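Local coordinates for sister chromatid cohesion protein (Chaetomium thermophilum, PDB 5T8V) that probably helps load cohesin onto chromatin, and is seen here as a C-terminal fragment built of HEAT repeats, at residues 462-467 / 608-613; 468-473 / 593-598; 491-496 / 600-605; 509-514 / 538-543. All coordinates share one frame; numbering follows the deposited sequence.

Contact 1: residues 462-467 / 608-613; sequences AISKLR and EAFGAI
Phe610 lays its ring across one turn of helix 446-474 and overlaps Ile463, Ser464 and Arg467. CG of Phe610 stands anti to the backbone N (chi1 -173°), on the side of helix 446-474. Ile463 and Phe610 lie alongside, running opposite ways. The gamma methyl CG2 of Ile463 touches CD1 of Phe610 at 3.5 Å, obliquely to the ring. Farther out on the ring, CE1 of Phe610 lies 4.0 Å from Ser464 CB. Arg467 comes in over a face. Its CD makes a CH-pi contact, 4.3 Å from the centroid of the Phe610 ring and 13° off the normal. The guanidinium plane is turned 27° from the ring, with NE of Arg467 3.8 Å from CE2 of Phe610. Beside this group, Ile463 and Ile613 meet tip to tip through their CD1 atoms, at 3.9 Å. The hydroxyl of Ser464 takes no part here and is hydrogen-bonded to the backbone O of Val639, on helix 628-642. Val639 also packs on Phe610. Phe610, seated on the side of an earlier helix, gives here the apolar helix-on-helix packing of a HEAT-repeat alpha solenoid.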
# COMPACT_ATOMS: atom_id res chain seq x y z
N ALA A 462 12.93 12.03 4.98
CA ALA A 462 13.89 13.11 5.17
C ALA A 462 14.99 13.08 4.12
O ALA A 462 15.35 14.12 3.55
CB ALA A 462 14.49 13.02 6.58
N ILE A 463 15.53 11.89 3.84
CA ILE A 463 16.56 11.77 2.81
C ILE A 463 16.01 12.19 1.45
O ILE A 463 16.67 12.91 0.69
CB ILE A 463 17.11 10.33 2.77
CG1 ILE A 463 17.75 9.97 4.11
CG2 ILE A 463 18.12 10.18 1.64
CD1 ILE A 463 18.06 8.50 4.28
N SER A 464 14.79 11.75 1.13
CA SER A 464 14.18 12.13 -0.14
C SER A 464 14.07 13.64 -0.27
O SER A 464 14.42 14.23 -1.30
CB SER A 464 12.80 11.48 -0.27
OG SER A 464 12.21 11.76 -1.53
N LYS A 465 13.60 14.30 0.80
CA LYS A 465 13.51 15.76 0.79
C LYS A 465 14.88 16.39 0.60
O LYS A 465 15.03 17.37 -0.14
CB LYS A 465 12.86 16.25 2.08
CG LYS A 465 13.17 17.69 2.41
CD LYS A 465 12.20 18.28 3.41
CE LYS A 465 12.71 19.60 3.96
NZ LYS A 465 13.31 20.46 2.89
N LEU A 466 15.91 15.84 1.26
CA LEU A 466 17.25 16.40 1.09
C LEU A 466 17.71 16.29 -0.35
O LEU A 466 18.29 17.24 -0.90
CB LEU A 466 18.23 15.69 2.02
CG LEU A 466 19.69 16.14 1.93
CD1 LEU A 466 20.31 16.25 3.30
CD2 LEU A 466 20.49 15.18 1.08
N ARG A 467 17.47 15.15 -0.99
CA ARG A 467 17.89 14.97 -2.38
C ARG A 467 17.17 15.93 -3.30
O ARG A 467 17.78 16.57 -4.18
CB ARG A 467 17.66 13.52 -2.80
CG ARG A 467 18.64 12.55 -2.17
CD ARG A 467 18.08 11.14 -2.07
NE ARG A 467 17.54 10.68 -3.34
CZ ARG A 467 18.28 10.33 -4.39
NH1 ARG A 467 19.61 10.40 -4.32
NH2 ARG A 467 17.70 9.92 -5.51
N GLU A 608 23.35 7.45 1.97
CA GLU A 608 23.65 6.39 1.01
C GLU A 608 22.81 5.14 1.24
O GLU A 608 22.75 4.29 0.35
CB GLU A 608 25.13 6.04 1.07
CG GLU A 608 26.04 7.06 0.40
CD GLU A 608 27.50 6.62 0.35
OE1 GLU A 608 27.86 5.65 1.05
OE2 GLU A 608 28.29 7.24 -0.40
N ALA A 609 22.15 5.01 2.40
CA ALA A 609 21.29 3.87 2.66
C ALA A 609 19.90 4.02 2.05
O ALA A 609 19.15 3.03 2.03
CB ALA A 609 21.16 3.66 4.17
N PHE A 610 19.56 5.21 1.55
CA PHE A 610 18.25 5.50 0.97
C PHE A 610 17.67 4.30 0.24
O PHE A 610 16.74 3.65 0.75
CB PHE A 610 18.37 6.69 0.01
CG PHE A 610 17.06 7.17 -0.52
CD1 PHE A 610 16.09 7.67 0.33
CD2 PHE A 610 16.80 7.14 -1.88
CE1 PHE A 610 14.88 8.11 -0.16
CE2 PHE A 610 15.59 7.59 -2.38
CZ PHE A 610 14.63 8.08 -1.52
N GLY A 611 18.20 3.99 -0.94
CA GLY A 611 17.75 2.84 -1.70
C GLY A 611 17.38 1.67 -0.83
O GLY A 611 16.22 1.26 -0.78
N ALA A 612 18.37 1.14 -0.09
CA ALA A 612 18.12 -0.03 0.75
C ALA A 612 16.87 0.16 1.60
O ALA A 612 15.90 -0.59 1.48
CB ALA A 612 19.34 -0.30 1.63
N ILE A 613 16.87 1.20 2.44
CA ILE A 613 15.75 1.35 3.37
C ILE A 613 14.46 1.59 2.61
O ILE A 613 13.39 1.12 3.03
CB ILE A 613 16.05 2.45 4.41
CG1 ILE A 613 16.36 3.79 3.73
CG2 ILE A 613 17.20 2.01 5.31
CD1 ILE A 613 16.72 4.91 4.69

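Contact 2: residues 468-473 / 593-598; sequences GHVRKM and AKLSYS
His469 begins the contact by pointing the edge of its imidazole at Lys594. Helices 446-474 and 590-602 are neighbours in the HEAT-repeat solenoid. Their short segments pass 10.1 Å apart with a signed crossing angle of -132°. NE2 of His469 is 3.9 Å from CD of Lys594, which lies at the ring edge in its plane. The two side chains cross at about a right angle. The ammonium of Lys594 is drawn off to a salt bridge with Asp417. It still stays 5.4 Å from His469 NE2, measured from NZ of Lys594, and this could disfavour a charged imidazole. One residue on, Val470 spreads its two methyls. CG1 faces CD1 of Leu595. CG2 rests on CB of Ser598 at 3.4 Å. Ser598 itself is turned back on its own helix: its OG donates to Lys594 O at 2.6 Å, from above the carbonyl plane. The backbone N of Ser598 reaches the same oxygen from the opposite face, so two bonds grip it. Met473, one turn past His469, reaches Leu595. Its SD also lies over one face of the His469 ring, toward the rim. The thioether chain is extended as far as SD and bends at chi3 (74°), which turns CE to the second helix. That methyl meets three atoms of two residues: Met473 CE is 3.6 Å from Lys594 CG, 3.6 Å from Leu595 CB and 3.4 Å from Leu595 N.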
# COMPACT_ATOMS: atom_id res chain seq x y z
N GLY A 468 15.85 16.07 -3.13
CA GLY A 468 15.11 17.04 -3.91
C GLY A 468 15.65 18.45 -3.73
O GLY A 468 15.82 19.19 -4.70
N HIS A 469 15.94 18.83 -2.48
CA HIS A 469 16.47 20.16 -2.21
C HIS A 469 17.82 20.35 -2.88
O HIS A 469 18.12 21.44 -3.38
CB HIS A 469 16.57 20.39 -0.70
CG HIS A 469 16.90 21.80 -0.32
ND1 HIS A 469 16.41 22.89 -1.01
CD2 HIS A 469 17.67 22.30 0.67
CE1 HIS A 469 16.86 24.00 -0.46
NE2 HIS A 469 17.63 23.67 0.57
N VAL A 470 18.65 19.30 -2.91
CA VAL A 470 19.95 19.41 -3.58
C VAL A 470 19.75 19.64 -5.07
O VAL A 470 20.42 20.49 -5.67
CB VAL A 470 20.80 18.16 -3.30
CG1 VAL A 470 22.02 18.12 -4.24
CG2 VAL A 470 21.26 18.14 -1.85
N ARG A 471 18.85 18.88 -5.69
CA ARG A 471 18.59 19.08 -7.11
C ARG A 471 18.12 20.50 -7.38
O ARG A 471 18.58 21.16 -8.33
CB ARG A 471 17.58 18.06 -7.62
CG ARG A 471 17.80 17.64 -9.08
CD ARG A 471 16.75 16.65 -9.56
NE ARG A 471 16.53 15.57 -8.59
CZ ARG A 471 17.23 14.44 -8.54
NH1 ARG A 471 18.22 14.22 -9.40
NH2 ARG A 471 16.94 13.53 -7.61
N LYS A 472 17.20 21.00 -6.55
CA LYS A 472 16.71 22.37 -6.72
C LYS A 472 17.85 23.38 -6.62
O LYS A 472 18.05 24.20 -7.53
CB LYS A 472 15.64 22.67 -5.68
CG LYS A 472 14.91 23.98 -5.92
CD LYS A 472 14.33 24.54 -4.64
CE LYS A 472 13.63 25.86 -4.89
NZ LYS A 472 13.19 26.50 -3.62
N MET A 473 18.61 23.33 -5.53
CA MET A 473 19.69 24.29 -5.34
C MET A 473 20.70 24.23 -6.48
O MET A 473 21.20 25.26 -6.94
CB MET A 473 20.39 24.04 -4.00
CG MET A 473 19.49 24.18 -2.79
SD MET A 473 20.36 23.79 -1.25
CE MET A 473 21.38 25.25 -1.10
N ALA A 593 26.87 27.33 1.19
CA ALA A 593 27.22 26.48 2.33
C ALA A 593 26.21 25.35 2.49
O ALA A 593 26.60 24.19 2.67
CB ALA A 593 27.28 27.33 3.60
N LYS A 594 24.92 25.67 2.42
CA LYS A 594 23.90 24.63 2.54
C LYS A 594 24.05 23.59 1.44
O LYS A 594 23.97 22.38 1.70
CB LYS A 594 22.51 25.26 2.52
CG LYS A 594 21.37 24.26 2.40
CD LYS A 594 20.25 24.56 3.37
CE LYS A 594 20.63 24.16 4.79
NZ LYS A 594 19.43 24.02 5.66
N LEU A 595 24.26 24.03 0.20
CA LEU A 595 24.45 23.08 -0.89
C LEU A 595 25.70 22.23 -0.67
O LEU A 595 25.68 21.02 -0.90
CB LEU A 595 24.52 23.80 -2.24
CG LEU A 595 24.80 22.93 -3.46
CD1 LEU A 595 23.81 21.77 -3.55
CD2 LEU A 595 24.74 23.76 -4.72
N SER A 596 26.79 22.86 -0.22
CA SER A 596 28.02 22.12 0.04
C SER A 596 27.78 21.02 1.05
O SER A 596 28.04 19.83 0.79
CB SER A 596 29.11 23.08 0.53
OG SER A 596 29.41 24.05 -0.46
N TYR A 597 27.29 21.39 2.23
CA TYR A 597 27.07 20.39 3.28
C TYR A 597 26.08 19.33 2.84
O TYR A 597 26.23 18.15 3.20
CB TYR A 597 26.60 21.07 4.56
CG TYR A 597 26.50 20.12 5.73
CD1 TYR A 597 27.63 19.54 6.28
CD2 TYR A 597 25.27 19.79 6.27
CE1 TYR A 597 27.55 18.66 7.33
CE2 TYR A 597 25.17 18.92 7.33
CZ TYR A 597 26.32 18.35 7.86
OH TYR A 597 26.22 17.47 8.91
N SER A 598 25.07 19.70 2.05
CA SER A 598 24.12 18.71 1.56
C SER A 598 24.80 17.71 0.63
O SER A 598 24.54 16.51 0.70
CB SER A 598 22.96 19.41 0.85
OG SER A 598 22.34 20.35 1.70

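Contact 3: residues 491-496 / 600-605; sequences ASALEL and ILLRSQ
Ala493 and Leu602 lie opposite each other, their CA atoms 6.6 Å apart, where the last turns of helices 481-494 and 590-602 meet. Both helices are part of the alpha solenoid of HEAT repeats. Leu602 points at the other helix, and its CD1 does the touching. That methyl lies 3.9 Å from CD2 of Leu494 and 4.2 Å from CB of Ala493. The CB of Leu494 starts away from Leu602, but its CD2 comes back to Leu602, and the two side chains cross obliquely, one methyl of each touching. CD2 of Leu602, its second methyl, packs on Leu466 and Arg467 of helix 446-474. Arg603 makes the outer half of the contact. Its chain bends at chi2 (-57°) and again at chi3 (-59°). CD of Arg603 passes 4.3 Å from CB of Ala493. Its guanidinium then presents an edge: NH1 of Arg603 is 3.6 Å from CA of Leu496, which lies in the plane of the group. Leu496 is poorly ordered, so this outer part is probably loose. A long, weak ion pair joins NE of Arg603 to Glu608. Just beyond, Ser604 folds back on Leu601. Its OG donates to Leu601 O at 2.7 Å, in the carbonyl plane and on a lone pair. The backbone N of Ser604 adds a second bond to Leu601 O, at 2.8 Å.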
# COMPACT_ATOMS: atom_id res chain seq x y z
N ALA A 491 25.47 17.35 -9.35
CA ALA A 491 25.05 16.49 -10.44
C ALA A 491 25.66 15.10 -10.32
O ALA A 491 24.98 14.09 -10.50
CB ALA A 491 25.42 17.12 -11.78
N SER A 492 26.96 15.04 -10.00
CA SER A 492 27.62 13.74 -9.86
C SER A 492 27.13 13.00 -8.63
O SER A 492 27.01 11.77 -8.65
CB SER A 492 29.13 13.93 -9.80
OG SER A 492 29.63 14.46 -11.02
N ALA A 493 26.84 13.72 -7.55
CA ALA A 493 26.55 13.08 -6.27
C ALA A 493 25.12 12.54 -6.21
O ALA A 493 24.87 11.55 -5.50
CB ALA A 493 26.79 14.05 -5.12
N LEU A 494 24.18 13.17 -6.91
CA LEU A 494 22.81 12.66 -6.91
C LEU A 494 22.77 11.24 -7.47
O LEU A 494 22.22 10.33 -6.84
CB LEU A 494 21.91 13.60 -7.71
CG LEU A 494 21.53 14.87 -6.94
CD1 LEU A 494 20.94 15.91 -7.86
CD2 LEU A 494 20.56 14.54 -5.81
N GLU A 495 23.36 11.04 -8.64
CA GLU A 495 23.74 9.69 -9.04
C GLU A 495 24.90 9.23 -8.17
O GLU A 495 25.60 10.02 -7.54
CB GLU A 495 24.14 9.66 -10.52
CG GLU A 495 23.09 10.25 -11.46
CD GLU A 495 21.75 9.54 -11.37
OE1 GLU A 495 21.74 8.29 -11.36
OE2 GLU A 495 20.71 10.23 -11.31
N LEU A 496 25.11 7.91 -8.13
CA LEU A 496 26.15 7.37 -7.26
C LEU A 496 27.50 7.36 -7.95
O LEU A 496 28.33 6.47 -7.69
CB LEU A 496 25.77 5.97 -6.80
CG LEU A 496 24.52 5.88 -5.92
CD1 LEU A 496 24.17 4.42 -5.62
CD2 LEU A 496 24.69 6.66 -4.62
N ILE A 600 27.91 16.87 0.82
CA ILE A 600 28.63 16.00 1.74
C ILE A 600 27.70 14.94 2.31
O ILE A 600 28.07 13.76 2.44
CB ILE A 600 29.30 16.83 2.84
CG1 ILE A 600 30.41 17.70 2.23
CG2 ILE A 600 29.88 15.93 3.94
CD1 ILE A 600 30.98 18.73 3.17
N LEU A 601 26.48 15.33 2.67
CA LEU A 601 25.54 14.39 3.27
C LEU A 601 25.14 13.29 2.29
O LEU A 601 24.99 12.13 2.69
CB LEU A 601 24.31 15.13 3.79
CG LEU A 601 24.49 15.95 5.06
CD1 LEU A 601 23.24 16.75 5.35
CD2 LEU A 601 24.83 15.06 6.26
N LEU A 602 24.95 13.64 1.02
CA LEU A 602 24.57 12.62 0.04
C LEU A 602 25.56 11.48 -0.02
O LEU A 602 25.19 10.37 -0.41
CB LEU A 602 24.41 13.24 -1.35
CG LEU A 602 23.22 14.18 -1.55
CD1 LEU A 602 23.25 14.76 -2.95
CD2 LEU A 602 21.90 13.47 -1.30
N ARG A 603 26.82 11.71 0.37
CA ARG A 603 27.83 10.68 0.40
C ARG A 603 28.07 10.14 1.80
O ARG A 603 29.00 9.35 2.00
CB ARG A 603 29.14 11.21 -0.18
CG ARG A 603 29.00 11.88 -1.54
CD ARG A 603 28.37 10.95 -2.57
NE ARG A 603 29.16 9.73 -2.75
CZ ARG A 603 28.95 8.84 -3.71
NH1 ARG A 603 27.97 9.03 -4.59
NH2 ARG A 603 29.71 7.76 -3.80
N SER A 604 27.26 10.55 2.77
CA SER A 604 27.37 10.00 4.12
C SER A 604 26.73 8.62 4.17
O SER A 604 25.89 8.26 3.33
CB SER A 604 26.69 10.92 5.13
OG SER A 604 25.28 10.86 5.04
N GLN A 605 27.13 7.84 5.17
CA GLN A 605 26.60 6.48 5.30
C GLN A 605 25.10 6.50 5.54
O GLN A 605 24.40 5.54 5.19
CB GLN A 605 27.32 5.75 6.42
CG GLN A 605 26.94 4.29 6.55
CD GLN A 605 27.63 3.60 7.70
OE1 GLN A 605 28.52 4.16 8.35
NE2 GLN A 605 27.22 2.36 7.98

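Contact 4: residues 509-514 / 538-543; sequences PYRATL and SEWGSK
Pro509 O takes two bonds from one residue, Thr513. The backbone N of Thr513 donates at 2.9 Å. Its OG1 donates to the same Pro509 O at 3.0 Å, from 40° out of the carbonyl plane. This holds the first turn of helix 509-520. Tyr510, which follows Pro509, faces helix 527-550. Tyr510 and Trp540 form an offset stack. The phenol ring and the five-membered ring of Trp540 have centroids 4.5 Å apart and planes only 10° from parallel. The two side chains overlap from opposing directions, and each ring also lies on an aliphatic carbon of the other residue. CB of Tyr510 sits 3.6 Å from the centroid of the Trp540 five-membered ring, a CH-pi contact over its face. CA of Trp540 in turn lies over a face of the Tyr510 ring, but toward the rim. The two segments are nearly antiparallel, at 171°, with axes 10.8 Å apart. Such side-by-side helices build the HEAT-repeat solenoid. The six-membered ring of Trp540 is met by other residues of helix 509-520. CD1 of Leu514 is 3.6 Å from CE3 of Trp540. CB of Arg511 comes near CH2, while its guanidinium turns to a salt bridge with Glu515 and a cation-pi contact with Trp506. The indole N-H of Trp540 bonds to Val504 O. At the outer edge, OH of Tyr510 touches CG of Lys543 at 3.3 Å, and the rest of that lysine leads away.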
# COMPACT_ATOMS: atom_id res chain seq x y z
N PRO A 509 33.63 21.10 -1.10
CA PRO A 509 32.53 21.39 -0.17
C PRO A 509 32.96 21.51 1.28
O PRO A 509 32.45 22.38 1.99
CB PRO A 509 31.56 20.21 -0.39
CG PRO A 509 32.41 19.12 -0.95
CD PRO A 509 33.45 19.80 -1.78
N TYR A 510 33.86 20.65 1.75
CA TYR A 510 34.33 20.76 3.13
C TYR A 510 34.92 22.15 3.38
O TYR A 510 34.58 22.81 4.38
CB TYR A 510 35.36 19.68 3.42
CG TYR A 510 34.76 18.32 3.68
CD1 TYR A 510 34.32 17.96 4.95
CD2 TYR A 510 34.64 17.39 2.66
CE1 TYR A 510 33.77 16.72 5.19
CE2 TYR A 510 34.09 16.14 2.89
CZ TYR A 510 33.66 15.82 4.16
OH TYR A 510 33.11 14.58 4.40
N ARG A 511 35.80 22.60 2.49
CA ARG A 511 36.38 23.93 2.61
C ARG A 511 35.29 25.00 2.72
O ARG A 511 35.35 25.86 3.60
CB ARG A 511 37.28 24.22 1.41
CG ARG A 511 38.05 25.52 1.50
CD ARG A 511 39.30 25.39 2.36
NE ARG A 511 40.45 25.97 1.68
CZ ARG A 511 40.86 27.23 1.83
NH1 ARG A 511 40.23 28.06 2.65
NH2 ARG A 511 41.92 27.66 1.16
N ALA A 512 34.31 24.96 1.82
CA ALA A 512 33.28 25.99 1.81
C ALA A 512 32.47 25.98 3.10
O ALA A 512 32.21 27.03 3.70
CB ALA A 512 32.35 25.80 0.60
N THR A 513 32.07 24.79 3.55
CA THR A 513 31.31 24.69 4.80
C THR A 513 32.11 25.26 5.96
O THR A 513 31.59 26.05 6.76
CB THR A 513 30.94 23.23 5.07
OG1 THR A 513 30.24 22.70 3.94
CG2 THR A 513 30.05 23.12 6.30
N LEU A 514 33.39 24.89 6.07
CA LEU A 514 34.19 25.36 7.19
C LEU A 514 34.42 26.86 7.12
O LEU A 514 34.44 27.54 8.15
CB LEU A 514 35.52 24.61 7.22
CG LEU A 514 35.44 23.19 7.80
CD1 LEU A 514 36.72 22.42 7.51
CD2 LEU A 514 35.17 23.24 9.29
N SER A 538 37.47 16.96 11.48
CA SER A 538 37.84 15.56 11.65
C SER A 538 37.15 14.68 10.60
O SER A 538 37.77 13.76 10.06
CB SER A 538 37.50 15.09 13.06
OG SER A 538 36.15 15.35 13.38
N GLU A 539 35.88 14.96 10.30
CA GLU A 539 35.22 14.23 9.22
C GLU A 539 35.98 14.38 7.91
O GLU A 539 36.15 13.41 7.16
CB GLU A 539 33.79 14.73 9.05
CG GLU A 539 32.82 14.22 10.10
CD GLU A 539 31.39 14.58 9.79
OE1 GLU A 539 31.16 15.48 8.94
OE2 GLU A 539 30.48 13.97 10.40
N TRP A 540 36.45 15.59 7.61
CA TRP A 540 37.21 15.84 6.39
C TRP A 540 38.49 15.00 6.38
O TRP A 540 38.78 14.31 5.39
CB TRP A 540 37.54 17.33 6.30
CG TRP A 540 38.11 17.78 4.98
CD1 TRP A 540 38.32 17.02 3.87
CD2 TRP A 540 38.54 19.10 4.65
NE1 TRP A 540 38.86 17.78 2.87
CE2 TRP A 540 39.00 19.07 3.32
CE3 TRP A 540 38.59 20.31 5.35
CZ2 TRP A 540 39.50 20.20 2.68
CZ3 TRP A 540 39.08 21.43 4.71
CH2 TRP A 540 39.53 21.37 3.38
N GLY A 541 39.26 15.05 7.46
CA GLY A 541 40.47 14.24 7.52
C GLY A 541 40.19 12.77 7.30
O GLY A 541 40.86 12.10 6.50
N SER A 542 39.18 12.24 7.99
CA SER A 542 38.86 10.82 7.85
C SER A 542 38.48 10.49 6.42
O SER A 542 38.86 9.43 5.90
CB SER A 542 37.73 10.45 8.80
OG SER A 542 37.38 9.09 8.65
N LYS A 543 37.72 11.36 5.76
CA LYS A 543 37.34 11.09 4.38
C LYS A 543 38.55 11.14 3.46
O LYS A 543 38.62 10.38 2.49
CB LYS A 543 36.27 12.07 3.92
CG LYS A 543 34.90 11.81 4.52
CD LYS A 543 34.30 10.50 4.01
CE LYS A 543 32.97 10.19 4.68
NZ LYS A 543 32.42 8.88 4.23

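Along the chain, helix 446-474 comes first and opens contacts 1 and 2. Helix 481-494 follows and opens contact 3. Contact 4 then closes a short loop, joining helix 509-520 to helix 527-550. It is nested inside all three others. Helix 590-602 closes contact 2 and then contact 3. These two cross, since their segments alternate. Helix 610-619 closes contact 1, which encloses the rest. Helix 590-602 serves contacts 2 and 3 and also touches contacts 1 and 4. Its Leu602 packs on Val470, and its Ile600 and Ser596 pack on Pro509 and Thr513 of contact 4. Contacts 1 and 4 do not touch, with centres about 21 Å apart.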